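Side-chain contacts in cellobiose 2-epimerase (Ruminococcus albus, PDB 3VW5), which catalyses the reversible epimerisation of cellobiose to 4-O-beta-D-glucopyranosyl-D-mannose without prior modification of the sugar: residues S121-S126 against E130-A135; E191-K194 against N198-V201; H239-D244 against D280-D285; A287-R292 against I297-V302. The protein carries 2 engineered substitutions. All blocks are in the same frame, centred on the assembly; numbering follows the deposited sequence.

Overall arrangement
The protein is an (alpha/alpha)6 barrel, and the four contacts follow one another along the chain without interleaving. Contacts 1 and 2 are the turning ends of two successive helix pairs, 109-126 with 129-145 and 179-196 with 199-216. Their centres lie 13 Å apart, and they are joined by a salt bridge from Arg124 to Glu191 and by packing of Leu132 on Leu192. Contacts 3 and 4, with centres 7 Å apart, share one antiparallel sheet, in which strand 287-293 pairs with both 238-240 and 283-284. The centres of the two groups are 31 to 36 Å apart. Helix turns thus mark one end of the barrel, and sheet-bearing connections lie far from them.

Contact 1. Residues S121-S126 against E130-A135; sequences SYYRAS and EALALA
Tyr123 and Leu132 meet across an alpha hairpin of the (alpha/alpha)6 barrel, where the end of helix 109-126 turns back into helix 129-145. The axes of the two short segments approach to 8.4 Å and run antiparallel at 163°. Tyr123 carries most of the contact. Its CB lies beside Ala131 CB, and chi1 of 168° sets CG anti to the backbone N, which carries the ring over Leu132. Tyr123 CG then comes 3.8 Å from Leu132 CB, the methylene that makes a CH-pi contact 16° off the ring normal. Farther out, Tyr123 CD2 meets Leu132 CD1 at 3.8 Å, while Tyr123 CE2 and CZ rest on the other methyl, Leu132 CD2, each at 3.9 Å. Tyr123 OH is still 4.2 Å from Leu132 CD2; the two side chains cross at a slant. On the buried side Ala131 CB touches the edge of the Tyr122 ring, 3.6 Å from Tyr122 CD2; that ring also stacks with Tyr77 of helix 67-84. Ser126 OG lies over the centre of the Tyr122 ring face and donates to Tyr122 O at 2.6 Å, reaching it from above the carbonyl plane.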
# COMPACT_ATOMS: atom_id res chain seq x y z
N SER A 121 -8.50 -4.68 9.44
CA SER A 121 -8.70 -3.32 9.91
C SER A 121 -10.17 -3.03 10.19
O SER A 121 -10.50 -2.33 11.14
CB SER A 121 -8.17 -2.34 8.87
OG SER A 121 -6.79 -2.16 9.05
N TYR A 122 -11.05 -3.57 9.35
CA TYR A 122 -12.47 -3.33 9.50
C TYR A 122 -12.95 -4.00 10.77
O TYR A 122 -13.78 -3.44 11.49
CB TYR A 122 -13.25 -3.84 8.30
CG TYR A 122 -14.73 -3.68 8.45
CD1 TYR A 122 -15.31 -2.41 8.50
CD2 TYR A 122 -15.57 -4.79 8.54
CE1 TYR A 122 -16.66 -2.26 8.63
CE2 TYR A 122 -16.93 -4.65 8.68
CZ TYR A 122 -17.48 -3.38 8.73
OH TYR A 122 -18.84 -3.24 8.87
N TYR A 123 -12.42 -5.18 11.05
CA TYR A 123 -12.68 -5.84 12.32
C TYR A 123 -12.21 -4.98 13.51
O TYR A 123 -12.98 -4.75 14.43
CB TYR A 123 -12.04 -7.24 12.37
CG TYR A 123 -12.02 -7.88 13.75
CD1 TYR A 123 -13.22 -8.27 14.38
CD2 TYR A 123 -10.82 -8.07 14.42
CE1 TYR A 123 -13.20 -8.83 15.63
CE2 TYR A 123 -10.79 -8.63 15.67
CZ TYR A 123 -11.98 -9.01 16.27
OH TYR A 123 -11.94 -9.58 17.52
N ARG A 124 -10.97 -4.50 13.48
CA ARG A 124 -10.49 -3.64 14.55
C ARG A 124 -11.38 -2.41 14.67
O ARG A 124 -11.42 -1.74 15.69
CB ARG A 124 -9.05 -3.19 14.31
CG ARG A 124 -8.05 -4.32 14.37
CD ARG A 124 -6.63 -3.80 14.21
NE ARG A 124 -6.30 -2.80 15.21
CZ ARG A 124 -5.72 -1.63 14.95
NH1 ARG A 124 -5.41 -1.28 13.69
NH2 ARG A 124 -5.44 -0.80 15.95
N ALA A 125 -12.10 -2.12 13.60
CA ALA A 125 -12.90 -0.92 13.56
C ALA A 125 -14.31 -1.14 14.11
O ALA A 125 -14.82 -0.28 14.81
CB ALA A 125 -12.97 -0.37 12.13
N SER A 126 -14.91 -2.29 13.80
CA SER A 126 -16.37 -2.42 13.85
C SER A 126 -17.06 -3.13 15.04
O SER A 126 -18.23 -2.82 15.32
CB SER A 126 -16.91 -2.95 12.52
OG SER A 126 -16.21 -4.13 12.15
N GLU A 130 -17.25 -11.43 11.70
CA GLU A 130 -17.34 -12.14 10.44
C GLU A 130 -16.26 -11.62 9.49
O GLU A 130 -15.76 -12.35 8.63
CB GLU A 130 -18.74 -11.96 9.86
CG GLU A 130 -18.93 -12.46 8.44
CD GLU A 130 -20.30 -12.09 7.88
OE1 GLU A 130 -20.70 -10.89 7.94
OE2 GLU A 130 -21.00 -12.99 7.37
N ALA A 131 -15.91 -10.35 9.66
CA ALA A 131 -14.80 -9.75 8.94
C ALA A 131 -13.46 -10.41 9.31
O ALA A 131 -12.60 -10.63 8.45
CB ALA A 131 -14.74 -8.23 9.19
N LEU A 132 -13.29 -10.73 10.59
CA LEU A 132 -12.09 -11.45 11.06
C LEU A 132 -12.04 -12.89 10.53
O LEU A 132 -10.99 -13.38 10.11
CB LEU A 132 -12.04 -11.45 12.59
CG LEU A 132 -10.83 -12.18 13.17
CD1 LEU A 132 -9.56 -11.39 12.94
CD2 LEU A 132 -11.01 -12.43 14.64
N ALA A 133 -13.17 -13.57 10.56
CA ALA A 133 -13.28 -14.87 9.93
C ALA A 133 -12.83 -14.82 8.43
O ALA A 133 -12.01 -15.62 7.98
CB ALA A 133 -14.70 -15.42 10.07
N LEU A 134 -13.37 -13.88 7.67
CA LEU A 134 -12.99 -13.73 6.28
C LEU A 134 -11.49 -13.50 6.16
O LEU A 134 -10.82 -14.02 5.26
CB LEU A 134 -13.75 -12.57 5.68
CG LEU A 134 -14.96 -12.94 4.81
CD1 LEU A 134 -15.49 -14.29 5.20
CD2 LEU A 134 -16.03 -11.85 4.92
N ALA A 135 -10.94 -12.71 7.07
CA ALA A 135 -9.52 -12.46 7.06
C ALA A 135 -8.73 -13.76 7.20
O ALA A 135 -7.80 -14.02 6.42
CB ALA A 135 -9.16 -11.46 8.14

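Contact 2. Residues E191-K194 against N198-V201; sequences ELYK and NEKV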
# COMPACT_ATOMS: atom_id res chain seq x y z
N GLU A 191 -1.25 -6.73 10.38
CA GLU A 191 -2.54 -6.20 10.80
C GLU A 191 -3.42 -7.31 11.37
O GLU A 191 -4.16 -7.08 12.31
CB GLU A 191 -3.25 -5.46 9.64
CG GLU A 191 -4.51 -4.68 10.02
CD GLU A 191 -4.22 -3.43 10.86
OE1 GLU A 191 -5.18 -2.69 11.20
OE2 GLU A 191 -3.04 -3.18 11.19
N LEU A 192 -3.35 -8.50 10.79
CA LEU A 192 -4.09 -9.66 11.28
C LEU A 192 -3.60 -10.04 12.66
O LEU A 192 -4.37 -10.49 13.49
CB LEU A 192 -3.89 -10.87 10.36
CG LEU A 192 -5.13 -11.71 10.02
CD1 LEU A 192 -4.72 -13.14 9.66
CD2 LEU A 192 -6.15 -11.68 11.14
N TYR A 193 -2.31 -9.86 12.91
CA TYR A 193 -1.76 -10.23 14.21
C TYR A 193 -2.14 -9.17 15.24
O TYR A 193 -2.52 -9.49 16.36
CB TYR A 193 -0.24 -10.41 14.14
CG TYR A 193 0.38 -10.85 15.43
CD1 TYR A 193 0.44 -12.19 15.78
CD2 TYR A 193 0.89 -9.91 16.32
CE1 TYR A 193 0.99 -12.60 16.97
CE2 TYR A 193 1.45 -10.30 17.52
CZ TYR A 193 1.50 -11.65 17.84
OH TYR A 193 2.07 -12.04 19.05
N LYS A 194 -2.05 -7.91 14.84
CA LYS A 194 -2.51 -6.80 15.67
C LYS A 194 -3.95 -7.05 16.09
O LYS A 194 -4.31 -6.83 17.25
CB LYS A 194 -2.40 -5.48 14.89
CG LYS A 194 -2.99 -4.27 15.58
CD LYS A 194 -2.04 -3.09 15.48
CE LYS A 194 -1.74 -2.49 16.86
NZ LYS A 194 -0.65 -1.46 16.81
N ASN A 198 -2.97 -14.33 16.74
CA ASN A 198 -2.76 -15.73 16.35
C ASN A 198 -1.31 -16.02 16.01
O ASN A 198 -0.74 -15.39 15.12
CB ASN A 198 -3.67 -16.11 15.17
CG ASN A 198 -3.48 -17.55 14.69
OD1 ASN A 198 -3.42 -17.83 13.49
ND2 ASN A 198 -3.39 -18.48 15.64
N GLU A 199 -0.71 -16.98 16.71
CA GLU A 199 0.72 -17.25 16.57
C GLU A 199 1.09 -17.94 15.24
O GLU A 199 2.23 -17.86 14.78
CB GLU A 199 1.23 -18.05 17.77
CG GLU A 199 2.31 -17.33 18.60
CD GLU A 199 1.83 -16.00 19.21
OE1 GLU A 199 2.61 -15.02 19.18
OE2 GLU A 199 0.68 -15.95 19.72
N LYS A 200 0.12 -18.61 14.61
CA LYS A 200 0.37 -19.20 13.30
C LYS A 200 0.64 -18.08 12.30
O LYS A 200 1.51 -18.20 11.44
CB LYS A 200 -0.83 -20.04 12.84
CG LYS A 200 -0.54 -21.53 12.65
CD LYS A 200 -0.91 -22.32 13.89
CE LYS A 200 -1.39 -23.73 13.53
NZ LYS A 200 -2.66 -24.09 14.25
N VAL A 201 -0.11 -16.98 12.42
CA VAL A 201 0.09 -15.80 11.58
C VAL A 201 1.47 -15.15 11.84
O VAL A 201 2.20 -14.82 10.91
CB VAL A 201 -1.08 -14.77 11.75
CG1 VAL A 201 -0.86 -13.51 10.90
CG2 VAL A 201 -2.39 -15.41 11.38
O HOH W 1 -4.22 -13.05 14.46
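Leu192 and Val201 form the close, buried half of this contact, and Tyr193 with Glu199 the half nearer solvent. Leu192 CD1 reaches Val201 CG2 at 3.7 Å and Val201 CG1 at 4.1 Å, the two side chains crossing at about a right angle. Leu132 and Tyr136 of helix 129-145 close in on the same leucine, and Phe139 on the valine. On the outer side the Tyr193 ring offers an edge. With chi1 of -178° CG stands anti to the backbone N, and the ring extends toward the start of the next helix, where Asn198 O lies near the ring plane, 3.5 Å from Tyr193 CD1. Tyr193 OH donates to Glu199 OE1 at 3.0 Å, on the syn side of the carboxylate but 22° out of its plane, which is almost perpendicular to the ring. Glu199 points away at its root, and a bend at chi2 brings the carboxylate back to the tyrosine. A water donates to Leu192 O at 2.7 Å and accepts from Asn198 N at 2.9 Å, linking the backbones at the turn. With Asn198 in the N-cap position of helix 199-216, this is the short turn that closes an alpha hairpin of the (alpha/alpha)6 barrel.

Contact 3. Residues H239-D244 against D280-D285; sequences HSYGHD and DIALED
Tyr241, where strand 238-240 passes into helix 241-258, and Ala282, where helix 261-281 leads toward strand 283-284, bring their CA atoms to 6.6 Å from each other. The two segments thus sit at the same end of an alpha hairpin of the (alpha/alpha)6 barrel. Ala282 CB packs over one face of the Tyr241 ring in a CH-pi contact, 20° off the ring normal, and its nearest ring atom is Tyr241 CG at 3.5 Å. Across the opposite face lies His239 O, offset toward the rim, so the ring lies between a methyl group and a carbonyl oxygen. At chi1 of -54° the tyrosine CG is anti to its own carbonyl carbon, which swings the ring out to the second segment. Farther along it, Ile281 CG2 approaches Tyr241 CE1 obliquely at 3.8 Å. A water donates to Ile281 O and makes a weak bond with Tyr241 OH at 3.1 Å. Tyr241 CD1 in turn lies over one face of the His239 ring. His239 NE2 donates to Asp244 OD1 at 2.6 Å, meeting the oxygen from well above the carboxylate plane. At the N-cap position, Ser240 OG shares a hydrogen bond of 2.8 Å with His243 ND1.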
# COMPACT_ATOMS: atom_id res chain seq x y z
N HIS A 239 15.82 -0.16 -8.95
CA HIS A 239 15.75 0.32 -7.59
C HIS A 239 14.52 1.23 -7.46
O HIS A 239 14.49 2.35 -7.99
CB HIS A 239 17.04 1.03 -7.19
CG HIS A 239 17.14 1.27 -5.72
ND1 HIS A 239 18.31 1.67 -5.10
CD2 HIS A 239 16.22 1.16 -4.73
CE1 HIS A 239 18.10 1.79 -3.80
NE2 HIS A 239 16.84 1.49 -3.55
N SER A 240 13.50 0.73 -6.78
CA SER A 240 12.29 1.52 -6.56
C SER A 240 12.39 2.23 -5.22
O SER A 240 12.13 1.66 -4.16
CB SER A 240 11.04 0.64 -6.65
OG SER A 240 9.89 1.30 -6.15
N TYR A 241 12.80 3.49 -5.28
CA TYR A 241 12.94 4.32 -4.09
C TYR A 241 11.69 4.33 -3.19
O TYR A 241 11.79 4.34 -1.95
CB TYR A 241 13.27 5.75 -4.50
CG TYR A 241 14.47 5.89 -5.42
CD1 TYR A 241 15.63 5.16 -5.19
CD2 TYR A 241 14.44 6.77 -6.50
CE1 TYR A 241 16.73 5.29 -6.02
CE2 TYR A 241 15.53 6.91 -7.34
CZ TYR A 241 16.68 6.17 -7.09
OH TYR A 241 17.76 6.33 -7.92
N GLY A 242 10.52 4.35 -3.82
CA GLY A 242 9.25 4.38 -3.12
C GLY A 242 9.06 3.16 -2.24
O GLY A 242 8.77 3.28 -1.04
N HIS A 243 9.21 1.98 -2.82
CA HIS A 243 9.11 0.75 -2.02
C HIS A 243 10.16 0.68 -0.92
O HIS A 243 9.90 0.14 0.14
CB HIS A 243 9.16 -0.48 -2.90
CG HIS A 243 7.95 -0.66 -3.75
ND1 HIS A 243 7.93 -0.39 -5.10
CD2 HIS A 243 6.70 -1.08 -3.44
CE1 HIS A 243 6.73 -0.65 -5.59
NE2 HIS A 243 5.96 -1.06 -4.60
N ASP A 244 11.34 1.23 -1.17
CA ASP A 244 12.39 1.18 -0.17
C ASP A 244 11.98 1.92 1.08
O ASP A 244 11.98 1.35 2.17
CB ASP A 244 13.69 1.76 -0.73
CG ASP A 244 14.55 0.71 -1.39
OD1 ASP A 244 15.79 0.80 -1.26
OD2 ASP A 244 14.00 -0.20 -2.04
N ASP A 280 19.83 10.27 0.90
CA ASP A 280 21.01 10.77 0.20
C ASP A 280 20.88 10.69 -1.33
O ASP A 280 21.40 11.54 -2.06
CB ASP A 280 22.28 10.03 0.68
CG ASP A 280 23.54 10.44 -0.09
OD1 ASP A 280 24.42 9.56 -0.32
OD2 ASP A 280 23.67 11.65 -0.46
N ILE A 281 20.15 9.69 -1.79
CA ILE A 281 20.22 9.20 -3.16
C ILE A 281 19.00 9.55 -3.99
O ILE A 281 19.07 9.68 -5.21
CB ILE A 281 20.41 7.66 -3.13
CG1 ILE A 281 21.89 7.35 -3.02
CG2 ILE A 281 19.74 6.95 -4.31
CD1 ILE A 281 22.73 8.49 -3.54
N ALA A 282 17.87 9.71 -3.32
CA ALA A 282 16.60 9.83 -4.00
C ALA A 282 15.91 11.17 -3.72
O ALA A 282 14.98 11.56 -4.45
CB ALA A 282 15.71 8.68 -3.61
N LEU A 283 16.34 11.86 -2.67
CA LEU A 283 15.77 13.17 -2.37
C LEU A 283 16.49 14.23 -3.20
O LEU A 283 17.72 14.36 -3.12
CB LEU A 283 15.88 13.47 -0.88
CG LEU A 283 15.06 14.63 -0.31
CD1 LEU A 283 13.57 14.45 -0.58
CD2 LEU A 283 15.35 14.78 1.18
N GLU A 284 15.74 14.97 -4.00
CA GLU A 284 16.35 15.92 -4.92
C GLU A 284 15.37 17.04 -5.22
O GLU A 284 14.22 16.79 -5.61
CB GLU A 284 16.77 15.21 -6.21
CG GLU A 284 17.38 16.13 -7.26
CD GLU A 284 17.95 15.37 -8.45
OE1 GLU A 284 18.18 15.98 -9.53
OE2 GLU A 284 18.18 14.14 -8.30
N ASP A 285 15.83 18.27 -5.03
CA ASP A 285 14.97 19.44 -5.20
C ASP A 285 13.78 19.25 -4.28
O ASP A 285 12.65 19.62 -4.62
CB ASP A 285 14.55 19.59 -6.67
CG ASP A 285 14.15 21.01 -7.03
OD1 ASP A 285 13.46 21.21 -8.06
OD2 ASP A 285 14.52 21.94 -6.27
O HOH W 2 17.92 9.36 -7.38

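Contact 4. Residues A287-R292 against I297-V302; sequences ALNNER and IDKTRV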
# COMPACT_ATOMS: atom_id res chain seq x y z
N ALA A 287 12.04 16.73 -3.19
CA ALA A 287 11.05 15.68 -3.41
C ALA A 287 11.76 14.36 -3.75
O ALA A 287 12.95 14.35 -4.09
CB ALA A 287 10.05 16.07 -4.51
N LEU A 288 11.04 13.26 -3.63
CA LEU A 288 11.60 11.94 -3.85
C LEU A 288 11.50 11.55 -5.32
O LEU A 288 10.42 11.62 -5.93
CB LEU A 288 10.85 10.91 -3.01
CG LEU A 288 11.57 10.13 -1.91
CD1 LEU A 288 11.73 8.67 -2.32
CD2 LEU A 288 12.92 10.74 -1.51
N ASN A 289 12.62 11.15 -5.91
CA ASN A 289 12.57 10.53 -7.22
C ASN A 289 11.87 9.17 -7.18
O ASN A 289 11.71 8.57 -6.11
CB ASN A 289 13.97 10.38 -7.81
CG ASN A 289 14.61 11.71 -8.12
OD1 ASN A 289 13.93 12.70 -8.39
ND2 ASN A 289 15.93 11.75 -8.04
N ASN A 290 11.47 8.69 -8.35
CA ASN A 290 10.75 7.43 -8.48
C ASN A 290 11.64 6.18 -8.40
O ASN A 290 11.53 5.38 -7.47
CB ASN A 290 9.96 7.44 -9.80
CG ASN A 290 8.95 6.32 -9.88
OD1 ASN A 290 8.39 5.88 -8.87
ND2 ASN A 290 8.73 5.83 -11.11
N GLU A 291 12.53 6.03 -9.37
CA GLU A 291 13.32 4.81 -9.46
C GLU A 291 14.57 4.94 -10.31
O GLU A 291 14.68 5.84 -11.15
CB GLU A 291 12.45 3.69 -10.05
CG GLU A 291 11.85 4.08 -11.40
CD GLU A 291 11.21 2.91 -12.14
OE1 GLU A 291 11.37 2.85 -13.39
OE2 GLU A 291 10.56 2.07 -11.49
N ARG A 292 15.51 4.04 -10.09
CA ARG A 292 16.53 3.79 -11.09
C ARG A 292 16.23 2.48 -11.80
O ARG A 292 16.05 1.45 -11.16
CB ARG A 292 17.92 3.74 -10.46
CG ARG A 292 19.00 3.22 -11.43
CD ARG A 292 20.32 3.05 -10.73
NE ARG A 292 20.32 1.87 -9.89
CZ ARG A 292 20.45 0.64 -10.37
NH1 ARG A 292 20.57 0.47 -11.68
NH2 ARG A 292 20.46 -0.40 -9.55
N ILE A 297 17.57 7.28 -14.34
CA ILE A 297 16.79 7.70 -13.19
C ILE A 297 15.48 8.31 -13.67
O ILE A 297 15.48 9.19 -14.54
CB ILE A 297 17.56 8.74 -12.37
CG1 ILE A 297 18.96 8.24 -12.03
CG2 ILE A 297 16.78 9.14 -11.11
CD1 ILE A 297 19.01 7.22 -10.93
N ASP A 298 14.37 7.81 -13.14
CA ASP A 298 13.07 8.42 -13.37
C ASP A 298 12.78 9.38 -12.24
O ASP A 298 12.45 8.96 -11.13
CB ASP A 298 11.98 7.36 -13.43
CG ASP A 298 10.61 7.95 -13.73
OD1 ASP A 298 10.51 9.18 -13.94
OD2 ASP A 298 9.62 7.18 -13.76
N LYS A 299 12.89 10.67 -12.50
CA LYS A 299 12.73 11.64 -11.44
C LYS A 299 11.27 12.10 -11.29
O LYS A 299 10.97 13.00 -10.51
CB LYS A 299 13.66 12.83 -11.67
CG LYS A 299 15.14 12.47 -11.74
CD LYS A 299 15.99 13.73 -11.81
CE LYS A 299 17.48 13.40 -11.89
NZ LYS A 299 18.24 14.48 -12.58
N THR A 300 10.37 11.47 -12.04
CA THR A 300 8.95 11.76 -11.90
C THR A 300 8.49 11.65 -10.44
O THR A 300 8.84 10.69 -9.74
CB THR A 300 8.11 10.78 -12.72
OG1 THR A 300 8.47 10.89 -14.10
CG2 THR A 300 6.60 11.05 -12.54
N ARG A 301 7.72 12.63 -9.99
CA ARG A 301 7.14 12.57 -8.65
C ARG A 301 5.82 11.81 -8.69
O ARG A 301 4.81 12.35 -9.16
CB ARG A 301 6.94 13.97 -8.06
CG ARG A 301 8.22 14.64 -7.56
CD ARG A 301 9.04 15.32 -8.68
NE ARG A 301 10.13 16.09 -8.08
CZ ARG A 301 11.31 15.58 -7.73
NH1 ARG A 301 11.58 14.30 -7.95
NH2 ARG A 301 12.23 16.36 -7.15
N VAL A 302 5.85 10.55 -8.25
CA VAL A 302 4.67 9.71 -8.13
C VAL A 302 4.06 9.97 -6.76
O VAL A 302 4.78 10.03 -5.75
CB VAL A 302 5.03 8.21 -8.28
CG1 VAL A 302 3.80 7.33 -8.14
CG2 VAL A 302 5.69 7.95 -9.62
O HOH W 3 8.27 9.75 -7.43
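Asn290 and Glu291 stand opposite the single residue Asp298, a classic beta bulge in the antiparallel hairpin of strands 287-293 and 296-302. Asp298 O accepts from Asn290 N at 3.0 Å and, weakly, from Glu291 N, while Asp298 N donates to Glu291 O at 2.8 Å. With CG anti to the backbone N (chi1 -168°), the Asn290 amide reaches the Asp298 carboxylate. Asp298 OD2 takes Asn290 ND2 at 3.1 Å in a fairly straight bond (162°) that descends on it from above the carboxylate plane, the amide standing almost perpendicular to the acid. Asp298 OD1 is gripped twice by Thr300, from the backbone N at 3.0 Å, closing an Asx turn, and from the hydroxyl OG1 at 2.7 Å on the syn lone pair. Asn289 OD1 accepts from Arg301 NH1 at 2.9 Å; the same nitrogen reaches Lys299 O weakly, and Ala287 CB covers a face of the guanidinium. Asn289 ND2 is satisfied by Glu284. One water donates to Leu288 O and Thr300 O and accepts from Val302 N at 2.7 Å, bridging the strands where direct pairing has ended. On the sheet face of Arg292 and Ile297, Ile297 CD1 packs on Arg292 CB at 3.7 Å. Strands 238-240 and 283-284 pair with 287-293, strand 352-353 pairs with 296-302, Tyr241 of helix 241-258 packs against the hairpin, and Gln306 of helix 303-318 hydrogen-bonds Leu288 O through NE2.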